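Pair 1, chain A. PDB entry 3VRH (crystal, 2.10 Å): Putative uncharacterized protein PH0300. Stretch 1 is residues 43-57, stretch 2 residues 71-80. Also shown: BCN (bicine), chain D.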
# COMPACT_ATOMS: atom_id res chain seq x y z
N LEU A 43 21.60 16.94 -0.08
CA LEU A 43 20.82 17.33 -1.25
C LEU A 43 21.48 18.47 -1.98
O LEU A 43 21.53 18.47 -3.21
CB LEU A 43 19.42 17.77 -0.83
CG LEU A 43 18.61 16.68 -0.14
CD1 LEU A 43 17.24 17.22 0.26
CD2 LEU A 43 18.49 15.49 -1.08
N LEU A 44 21.98 19.44 -1.21
CA LEU A 44 22.43 20.72 -1.74
C LEU A 44 23.65 21.23 -0.98
O LEU A 44 23.84 20.91 0.20
CB LEU A 44 21.31 21.76 -1.61
CG LEU A 44 20.02 21.50 -2.40
CD1 LEU A 44 18.94 22.50 -2.03
CD2 LEU A 44 20.32 21.54 -3.91
N THR A 45 24.47 22.04 -1.65
CA THR A 45 25.50 22.81 -0.97
C THR A 45 25.33 24.28 -1.34
O THR A 45 24.78 24.62 -2.39
CB THR A 45 26.93 22.34 -1.35
OG1 THR A 45 27.15 22.52 -2.75
CG2 THR A 45 27.14 20.89 -1.00
N LYS A 46 25.83 25.15 -0.47
CA LYS A 46 25.57 26.58 -0.62
C LYS A 46 26.22 27.21 -1.86
O LYS A 46 25.93 28.35 -2.22
CB LYS A 46 26.01 27.32 0.64
CG LYS A 46 25.04 28.40 1.06
CD LYS A 46 23.93 27.82 1.90
CE LYS A 46 24.03 28.34 3.31
NZ LYS A 46 23.14 27.58 4.21
N ASP A 47 27.09 26.47 -2.53
CA ASP A 47 27.77 26.99 -3.72
C ASP A 47 26.96 26.70 -4.99
O ASP A 47 27.22 27.30 -6.04
CB ASP A 47 29.15 26.35 -3.84
CG ASP A 47 29.08 24.83 -3.95
OD1 ASP A 47 28.80 24.18 -2.91
OD2 ASP A 47 29.29 24.29 -5.06
N GLU A 48 26.00 25.79 -4.89
CA GLU A 48 25.23 25.35 -6.06
C GLU A 48 24.25 26.40 -6.59
O GLU A 48 23.68 27.19 -5.83
CB GLU A 48 24.48 24.05 -5.75
CG GLU A 48 25.28 22.79 -5.98
CD GLU A 48 24.57 21.55 -5.49
OE1 GLU A 48 24.09 21.54 -4.33
OE2 GLU A 48 24.50 20.57 -6.26
N ARG A 49 24.07 26.42 -7.91
CA ARG A 49 23.05 27.25 -8.52
C ARG A 49 21.78 26.40 -8.66
O ARG A 49 21.75 25.43 -9.39
CB ARG A 49 23.50 27.79 -9.87
CG ARG A 49 22.56 28.83 -10.45
CD ARG A 49 23.30 29.93 -11.20
NE ARG A 49 22.47 30.52 -12.24
CZ ARG A 49 22.45 30.10 -13.51
NH1 ARG A 49 23.23 29.08 -13.86
NH2 ARG A 49 21.66 30.68 -14.41
N ILE A 50 20.75 26.78 -7.92
CA ILE A 50 19.58 25.92 -7.81
C ILE A 50 18.37 26.51 -8.51
O ILE A 50 18.08 27.70 -8.40
CB ILE A 50 19.25 25.68 -6.34
CG1 ILE A 50 20.51 25.20 -5.61
CG2 ILE A 50 18.10 24.68 -6.22
CD1 ILE A 50 20.57 25.56 -4.13
N LEU A 51 17.66 25.66 -9.25
CA LEU A 51 16.45 26.07 -9.93
C LEU A 51 15.23 25.50 -9.22
O LEU A 51 15.19 24.30 -8.94
CB LEU A 51 16.49 25.59 -11.38
CG LEU A 51 15.24 25.96 -12.18
CD1 LEU A 51 15.22 27.45 -12.44
CD2 LEU A 51 15.11 25.16 -13.48
N VAL A 52 14.24 26.34 -8.91
CA VAL A 52 12.98 25.84 -8.32
C VAL A 52 11.84 26.07 -9.31
O VAL A 52 11.61 27.20 -9.77
CB VAL A 52 12.64 26.50 -6.97
CG1 VAL A 52 11.34 25.94 -6.40
CG2 VAL A 52 13.78 26.30 -5.98
N ALA A 53 11.14 25.00 -9.65
CA ALA A 53 10.04 25.07 -10.61
C ALA A 53 8.83 25.53 -9.85
O ALA A 53 8.31 24.78 -9.03
CB ALA A 53 9.77 23.69 -11.24
N VAL A 54 8.38 26.74 -10.10
CA VAL A 54 7.29 27.29 -9.31
C VAL A 54 5.97 27.31 -10.09
O VAL A 54 5.82 28.03 -11.08
CB VAL A 54 7.67 28.67 -8.70
CG1 VAL A 54 8.95 28.53 -7.88
CG2 VAL A 54 7.92 29.68 -9.77
N SER A 55 5.02 26.49 -9.66
CA SER A 55 3.73 26.35 -10.34
C SER A 55 2.76 27.44 -9.93
O SER A 55 1.72 27.62 -10.55
CB SER A 55 3.11 25.01 -9.96
OG SER A 55 2.90 24.99 -8.54
N GLY A 56 3.08 28.16 -8.86
CA GLY A 56 2.10 29.02 -8.20
C GLY A 56 1.41 28.31 -7.04
O GLY A 56 0.70 28.94 -6.27
N GLY A 57 1.60 26.99 -6.93
CA GLY A 57 1.10 26.20 -5.81
C GLY A 57 1.88 26.47 -4.53
O GLY A 57 2.96 27.07 -4.57
N GLY A 71 19.66 30.78 2.65
CA GLY A 71 20.87 31.31 2.07
C GLY A 71 21.37 30.62 0.82
O GLY A 71 22.52 30.79 0.45
N TYR A 72 20.50 29.86 0.16
CA TYR A 72 20.89 29.19 -1.08
C TYR A 72 20.79 30.10 -2.29
O TYR A 72 20.09 31.11 -2.25
CB TYR A 72 20.07 27.90 -1.28
CG TYR A 72 20.49 26.83 -0.31
CD1 TYR A 72 19.95 26.77 0.96
CD2 TYR A 72 21.46 25.90 -0.65
CE1 TYR A 72 20.34 25.80 1.86
CE2 TYR A 72 21.87 24.93 0.24
CZ TYR A 72 21.30 24.89 1.50
OH TYR A 72 21.70 23.93 2.41
N ASN A 73 21.48 29.74 -3.36
CA ASN A 73 21.45 30.53 -4.59
C ASN A 73 20.34 30.02 -5.51
O ASN A 73 20.54 29.09 -6.28
CB ASN A 73 22.81 30.48 -5.30
CG ASN A 73 22.78 31.18 -6.65
OD1 ASN A 73 21.93 32.03 -6.90
ND2 ASN A 73 23.72 30.82 -7.53
N ILE A 74 19.17 30.63 -5.42
CA ILE A 74 18.05 30.05 -6.15
C ILE A 74 17.45 30.99 -7.18
O ILE A 74 17.34 32.20 -6.96
CB ILE A 74 16.95 29.54 -5.19
CG1 ILE A 74 16.34 30.70 -4.42
CG2 ILE A 74 17.50 28.49 -4.22
CD1 ILE A 74 14.85 30.64 -4.37
N GLU A 75 17.10 30.42 -8.33
CA GLU A 75 16.29 31.12 -9.32
C GLU A 75 15.06 30.25 -9.54
O GLU A 75 15.09 29.05 -9.24
CB GLU A 75 17.08 31.35 -10.62
CG GLU A 75 18.40 32.13 -10.37
CD GLU A 75 19.17 32.48 -11.65
OE1 GLU A 75 18.57 32.53 -12.73
OE2 GLU A 75 20.40 32.71 -11.56
N CYS A 76 13.99 30.84 -10.05
CA CYS A 76 12.75 30.10 -10.21
C CYS A 76 12.32 30.05 -11.65
O CYS A 76 12.62 30.96 -12.44
CB CYS A 76 11.65 30.70 -9.34
SG CYS A 76 12.13 30.80 -7.62
N LEU A 77 11.62 28.98 -11.99
CA LEU A 77 11.06 28.81 -13.32
C LEU A 77 9.58 28.49 -13.20
O LEU A 77 9.20 27.56 -12.48
CB LEU A 77 11.76 27.67 -14.06
CG LEU A 77 11.04 27.15 -15.31
CD1 LEU A 77 11.04 28.20 -16.40
CD2 LEU A 77 11.67 25.85 -15.81
N HIS A 78 8.75 29.26 -13.90
CA HIS A 78 7.33 28.96 -13.95
C HIS A 78 6.96 28.48 -15.33
O HIS A 78 7.23 29.16 -16.31
CB HIS A 78 6.48 30.18 -13.62
CG HIS A 78 5.02 29.97 -13.85
ND1 HIS A 78 4.25 29.17 -13.04
CD2 HIS A 78 4.20 30.45 -14.80
CE1 HIS A 78 3.01 29.16 -13.48
NE2 HIS A 78 2.95 29.94 -14.55
N ILE A 79 6.32 27.32 -15.40
CA ILE A 79 5.94 26.79 -16.69
C ILE A 79 4.44 26.97 -16.87
O ILE A 79 3.64 26.28 -16.23
CB ILE A 79 6.36 25.31 -16.84
CG1 ILE A 79 7.89 25.21 -16.78
CG2 ILE A 79 5.79 24.70 -18.13
CD1 ILE A 79 8.40 23.79 -16.53
N ASN A 80 4.10 27.92 -17.73
CA ASN A 80 2.74 28.32 -18.01
C ASN A 80 2.10 27.29 -18.96
O ASN A 80 2.60 27.07 -20.07
CB ASN A 80 2.75 29.75 -18.57
CG ASN A 80 1.37 30.26 -18.97
OD1 ASN A 80 0.57 29.54 -19.56
ND2 ASN A 80 1.09 31.52 -18.65
N1 BCN D . 5.70 20.93 -7.07
C1 BCN D . 5.34 20.18 -5.80
C2 BCN D . 4.35 19.09 -5.97
O21 BCN D . 4.30 18.53 -7.10
O22 BCN D . 3.59 18.76 -5.04
C3 BCN D . 4.78 22.08 -7.29
C4 BCN D . 3.96 22.62 -6.10
O4 BCN D . 3.68 23.79 -6.00
C5 BCN D . 7.07 21.42 -6.98
C6 BCN D . 7.61 21.91 -8.25
O6 BCN D . 8.78 22.07 -8.40
O HOH W 1 23.23 27.48 -3.30
O HOH W 2 5.86 25.69 -13.22

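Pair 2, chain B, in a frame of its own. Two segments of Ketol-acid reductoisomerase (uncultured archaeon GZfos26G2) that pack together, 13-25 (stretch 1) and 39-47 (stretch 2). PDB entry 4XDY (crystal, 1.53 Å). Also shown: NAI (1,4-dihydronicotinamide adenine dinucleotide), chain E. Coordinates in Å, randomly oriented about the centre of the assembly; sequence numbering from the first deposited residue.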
# COMPACT_ATOMS: atom_id res chain seq x y z
N ILE B 13 21.37 -26.50 12.29
CA ILE B 13 20.96 -26.87 13.62
C ILE B 13 19.50 -27.45 13.75
O ILE B 13 19.20 -28.25 14.66
CB ILE B 13 21.19 -25.76 14.67
CG1 ILE B 13 21.16 -26.38 16.06
CG2 ILE B 13 20.14 -24.62 14.55
CD1 ILE B 13 21.63 -25.46 17.14
N LEU B 14 18.60 -26.95 12.90
CA LEU B 14 17.17 -27.36 12.95
C LEU B 14 16.93 -28.77 12.42
O LEU B 14 15.85 -29.34 12.67
CB LEU B 14 16.31 -26.39 12.16
CG LEU B 14 16.27 -24.97 12.70
CD1 LEU B 14 15.25 -24.16 11.90
CD2 LEU B 14 15.93 -24.93 14.17
N ARG B 15 17.92 -29.31 11.71
CA ARG B 15 17.93 -30.74 11.29
C ARG B 15 17.44 -31.72 12.35
O ARG B 15 16.70 -32.61 12.07
CB ARG B 15 19.36 -31.15 10.85
N ASP B 16 17.83 -31.64 13.58
CA ASP B 16 17.27 -32.66 14.49
C ASP B 16 16.51 -31.93 15.61
O ASP B 16 16.63 -32.24 16.81
CB ASP B 16 18.39 -33.52 15.04
CG ASP B 16 19.63 -32.71 15.27
OD1 ASP B 16 19.47 -31.50 15.60
OD2 ASP B 16 20.74 -33.23 15.04
N LYS B 17 15.74 -30.92 15.23
CA LYS B 17 14.93 -30.27 16.22
C LYS B 17 13.49 -30.30 15.72
O LYS B 17 13.23 -30.21 14.52
CB LYS B 17 15.44 -28.86 16.49
CG LYS B 17 16.51 -28.88 17.54
CD LYS B 17 17.13 -27.54 17.74
CE LYS B 17 18.32 -27.65 18.68
NZ LYS B 17 17.96 -27.77 20.10
N THR B 18 12.60 -30.48 16.67
CA THR B 18 11.17 -30.34 16.44
C THR B 18 10.71 -28.97 17.00
O THR B 18 11.03 -28.61 18.15
CB THR B 18 10.45 -31.48 17.17
OG1 THR B 18 10.83 -32.70 16.52
CG2 THR B 18 8.92 -31.30 17.11
N ILE B 19 9.97 -28.28 16.17
CA ILE B 19 9.35 -27.00 16.56
C ILE B 19 7.86 -27.25 16.84
O ILE B 19 7.11 -27.69 15.91
CB ILE B 19 9.40 -25.96 15.41
CG1 ILE B 19 10.76 -25.90 14.69
CG2 ILE B 19 8.85 -24.58 15.93
CD1 ILE B 19 11.86 -25.57 15.59
N ALA B 20 7.46 -26.96 18.06
CA ALA B 20 6.05 -26.97 18.45
C ALA B 20 5.49 -25.56 18.27
O ALA B 20 5.87 -24.66 18.99
CB ALA B 20 5.91 -27.40 19.88
N VAL B 21 4.64 -25.41 17.27
CA VAL B 21 3.99 -24.10 16.99
C VAL B 21 2.67 -24.07 17.72
O VAL B 21 1.78 -24.86 17.39
CB VAL B 21 3.82 -23.88 15.50
CG1 VAL B 21 2.96 -22.63 15.23
CG2 VAL B 21 5.18 -23.75 14.79
N MET B 22 2.59 -23.21 18.74
CA MET B 22 1.39 -23.03 19.53
C MET B 22 0.49 -21.95 18.90
O MET B 22 0.85 -20.79 18.89
CB MET B 22 1.71 -22.67 20.95
CG MET B 22 2.83 -23.50 21.62
SD MET B 22 2.37 -25.25 21.54
CE MET B 22 3.41 -25.84 22.88
N GLY B 23 -0.71 -22.33 18.50
CA GLY B 23 -1.62 -21.44 17.75
C GLY B 23 -1.47 -21.48 16.29
O GLY B 23 -0.46 -21.05 15.77
N TYR B 24 -2.49 -21.92 15.56
CA TYR B 24 -2.45 -21.96 14.15
C TYR B 24 -3.31 -20.88 13.53
O TYR B 24 -4.20 -21.22 12.77
CB TYR B 24 -2.93 -23.37 13.64
CG TYR B 24 -2.62 -23.79 12.24
CD1 TYR B 24 -1.37 -24.24 11.88
CD2 TYR B 24 -3.62 -23.85 11.28
CE1 TYR B 24 -1.08 -24.66 10.60
CE2 TYR B 24 -3.35 -24.27 9.98
CZ TYR B 24 -2.07 -24.73 9.65
OH TYR B 24 -1.73 -25.13 8.38
N GLY B 25 -2.99 -19.60 13.78
CA GLY B 25 -3.71 -18.46 13.25
C GLY B 25 -2.85 -17.75 12.22
O GLY B 25 -2.16 -18.41 11.44
N GLY B 39 11.47 -28.39 5.23
CA GLY B 39 11.97 -29.66 5.70
C GLY B 39 12.13 -29.71 7.17
O GLY B 39 12.70 -30.65 7.66
N ILE B 40 11.58 -28.75 7.94
CA ILE B 40 11.72 -28.80 9.41
C ILE B 40 10.57 -29.58 9.99
O ILE B 40 9.47 -29.51 9.49
CB ILE B 40 11.81 -27.36 10.04
CG1 ILE B 40 12.87 -26.49 9.30
CG2 ILE B 40 11.94 -27.40 11.57
CD1 ILE B 40 14.21 -27.15 8.97
N ASN B 41 10.85 -30.32 11.05
CA ASN B 41 9.85 -31.10 11.74
C ASN B 41 8.99 -30.18 12.62
O ASN B 41 9.49 -29.58 13.57
CB ASN B 41 10.49 -32.21 12.61
CG ASN B 41 9.45 -33.24 13.14
OD1 ASN B 41 9.45 -33.64 14.32
ND2 ASN B 41 8.59 -33.70 12.24
N VAL B 42 7.68 -30.09 12.33
CA VAL B 42 6.77 -29.22 13.11
C VAL B 42 5.62 -29.98 13.72
O VAL B 42 5.01 -30.82 13.02
CB VAL B 42 6.16 -28.11 12.21
CG1 VAL B 42 5.17 -27.24 13.02
CG2 VAL B 42 7.26 -27.28 11.58
N VAL B 43 5.27 -29.66 14.96
CA VAL B 43 4.00 -30.12 15.50
C VAL B 43 3.19 -28.92 15.92
O VAL B 43 3.80 -27.87 16.25
CB VAL B 43 4.16 -31.15 16.63
CG1 VAL B 43 4.98 -32.32 16.07
CG2 VAL B 43 4.78 -30.57 17.86
N ILE B 44 1.87 -29.02 15.72
CA ILE B 44 0.93 -27.94 16.15
C ILE B 44 0.38 -28.22 17.51
O ILE B 44 -0.18 -29.30 17.76
CB ILE B 44 -0.21 -27.73 15.15
CG1 ILE B 44 0.34 -27.54 13.74
CG2 ILE B 44 -1.09 -26.54 15.58
CD1 ILE B 44 1.33 -26.35 13.60
N GLY B 45 0.51 -27.26 18.39
CA GLY B 45 -0.21 -27.19 19.67
C GLY B 45 -1.45 -26.31 19.47
O GLY B 45 -1.34 -25.14 19.12
N GLU B 46 -2.65 -26.90 19.67
CA GLU B 46 -3.89 -26.15 19.53
C GLU B 46 -4.90 -26.64 20.52
O GLU B 46 -4.58 -27.53 21.32
CB GLU B 46 -4.42 -26.19 18.09
CG GLU B 46 -4.17 -24.91 17.30
CD GLU B 46 -4.98 -23.67 17.73
OE1 GLU B 46 -5.70 -23.73 18.72
OE2 GLU B 46 -4.77 -22.56 17.11
N THR B 47 -6.05 -25.96 20.54
CA THR B 47 -7.13 -26.27 21.42
C THR B 47 -8.37 -26.64 20.57
O THR B 47 -8.82 -25.88 19.73
CB THR B 47 -7.45 -25.10 22.33
OG1 THR B 47 -6.25 -24.67 23.01
CG2 THR B 47 -8.50 -25.51 23.39
PA NAI E . -4.17 -15.33 16.33
O1A NAI E . -5.04 -14.23 16.94
O2A NAI E . -4.26 -15.64 14.90
O5B NAI E . -4.33 -16.59 17.32
C5B NAI E . -3.72 -17.87 16.97
C4B NAI E . -4.72 -19.01 17.35
O4B NAI E . -4.80 -18.98 18.77
C3B NAI E . -6.19 -18.89 16.86
O3B NAI E . -6.22 -19.25 15.48
C2B NAI E . -6.92 -19.80 17.82
O2B NAI E . -6.90 -21.13 17.28
C1B NAI E . -6.02 -19.71 19.08
N9A NAI E . -6.69 -19.01 20.15
C8A NAI E . -7.37 -17.79 19.98
N7A NAI E . -7.88 -17.41 21.14
C5A NAI E . -7.57 -18.38 22.04
C6A NAI E . -7.86 -18.61 23.45
N6A NAI E . -8.59 -17.74 24.17
N1A NAI E . -7.34 -19.69 24.08
C2A NAI E . -6.62 -20.61 23.39
N3A NAI E . -6.31 -20.50 22.11
C4A NAI E . -6.77 -19.41 21.39
O3 NAI E . -2.57 -14.91 16.69
PN NAI E . -1.62 -14.02 15.65
O1N NAI E . -2.32 -12.74 15.27
O2N NAI E . -1.19 -14.96 14.60
O5D NAI E . -0.55 -13.60 16.74
C5D NAI E . 0.45 -14.59 17.16
C4D NAI E . 1.75 -13.88 17.71
O4D NAI E . 2.35 -13.34 16.52
C3D NAI E . 1.53 -12.69 18.62
O3D NAI E . 2.59 -12.60 19.58
C2D NAI E . 1.56 -11.44 17.70
O2D NAI E . 1.88 -10.20 18.32
C1D NAI E . 2.60 -11.89 16.70
N1N NAI E . 2.61 -11.29 15.36
C2N NAI E . 1.49 -11.36 14.62
C3N NAI E . 1.45 -10.85 13.37
C7N NAI E . 0.27 -11.03 12.58
O7N NAI E . -0.91 -11.25 12.99
N7N NAI E . 0.53 -11.18 11.30
C4N NAI E . 2.65 -10.25 12.84
C5N NAI E . 3.86 -10.41 13.59
C6N NAI E . 3.78 -10.91 14.85
O HOH W 3 13.54 -30.62 11.94

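What backbone arrangement do the two pairs share? In each, two neighbouring parallel strands run with a modest twist, 31° between directions in pair 1 and 28° in pair 2, and the 14 central residues superpose to 0.7 Å. The ladder is the same. In pair 1, A:Ile50 N donates to A:Asn73 O (2.8 Å), A:Glu75 N to A:Ile50 O (2.9 Å), A:Val52 N to A:Glu75 O (2.9 Å), A:Leu77 N to A:Val52 O (2.8 Å) and A:Val54 N to A:Leu77 O (2.6 Å). The matching rungs of pair 2 join B:Ile19, B:Val21 and B:Gly23 to B:Asn41, B:Val43 and B:Gly45. In both, the second stretch leaves a helix through a Schellman glycine, A:Gly71 or B:Gly39, whose positive phi suits glycine.

How is the start of the ladder closed? A water does similar work in both. In pair 1 it accepts from A:Asn73 N (2.9 Å) and lies 2.6 Å from A:Glu48 O; in pair 2 it accepts from B:Asn41 N (2.8 Å) and donates to B:Lys17 O (2.6 Å). A:Tyr72 and B:Ile40 match beside this spot. The tyrosine ring receives A:Lys46 CD over its face, 3.8 Å from the centroid of A:Tyr72, and also meets A:Ile50, CD1 to A:Tyr72 CD2 at 3.6 Å. B:Ile40 instead packs its CG2 on B:Ile19 CG1 (3.7 Å) and its CD1 on B:Leu14 CB (3.9 Å).

How do different side chains fill the two faces? The face of A:Ile50, A:Val52, A:Ile74 and A:Cys76 is apolar, as is that of B:Ile19, B:Val21, B:Val42 and B:Ile44. The other face diverges. A:Arg49 NE makes a salt bridge with A:Glu75 OE2 (3.1 Å), whereas B:Thr18 OG1 donates to B:Asn41 OD1 (2.8 Å) and B:Val43 takes the glutamate's position. Further along, small A:Ala53 faces large A:Leu77; in pair 2 the sizes are reversed, B:Met22 facing B:Gly45. A CB on that glycine would lie 2.3 Å from B:Met22 SD, a clash.

What happens where the ladder ends? The matched A:His78 and B:Glu46 both reach back to the first stretch's backbone, with opposite polarity. A:His78 ND1 donates to A:Val54 O (2.8 Å), while B:Glu46 OE2 accepts from B:Tyr24 N (2.8 Å). That same carboxylate oxygen, B:Glu46 OE2, accepts a hydrogen bond from NAI O2B (2.6 Å), tying the strand end to the dinucleotide. In pair 1, bicine contacts the first stretch: its O6 donates to A:Ala53 O (2.8 Å).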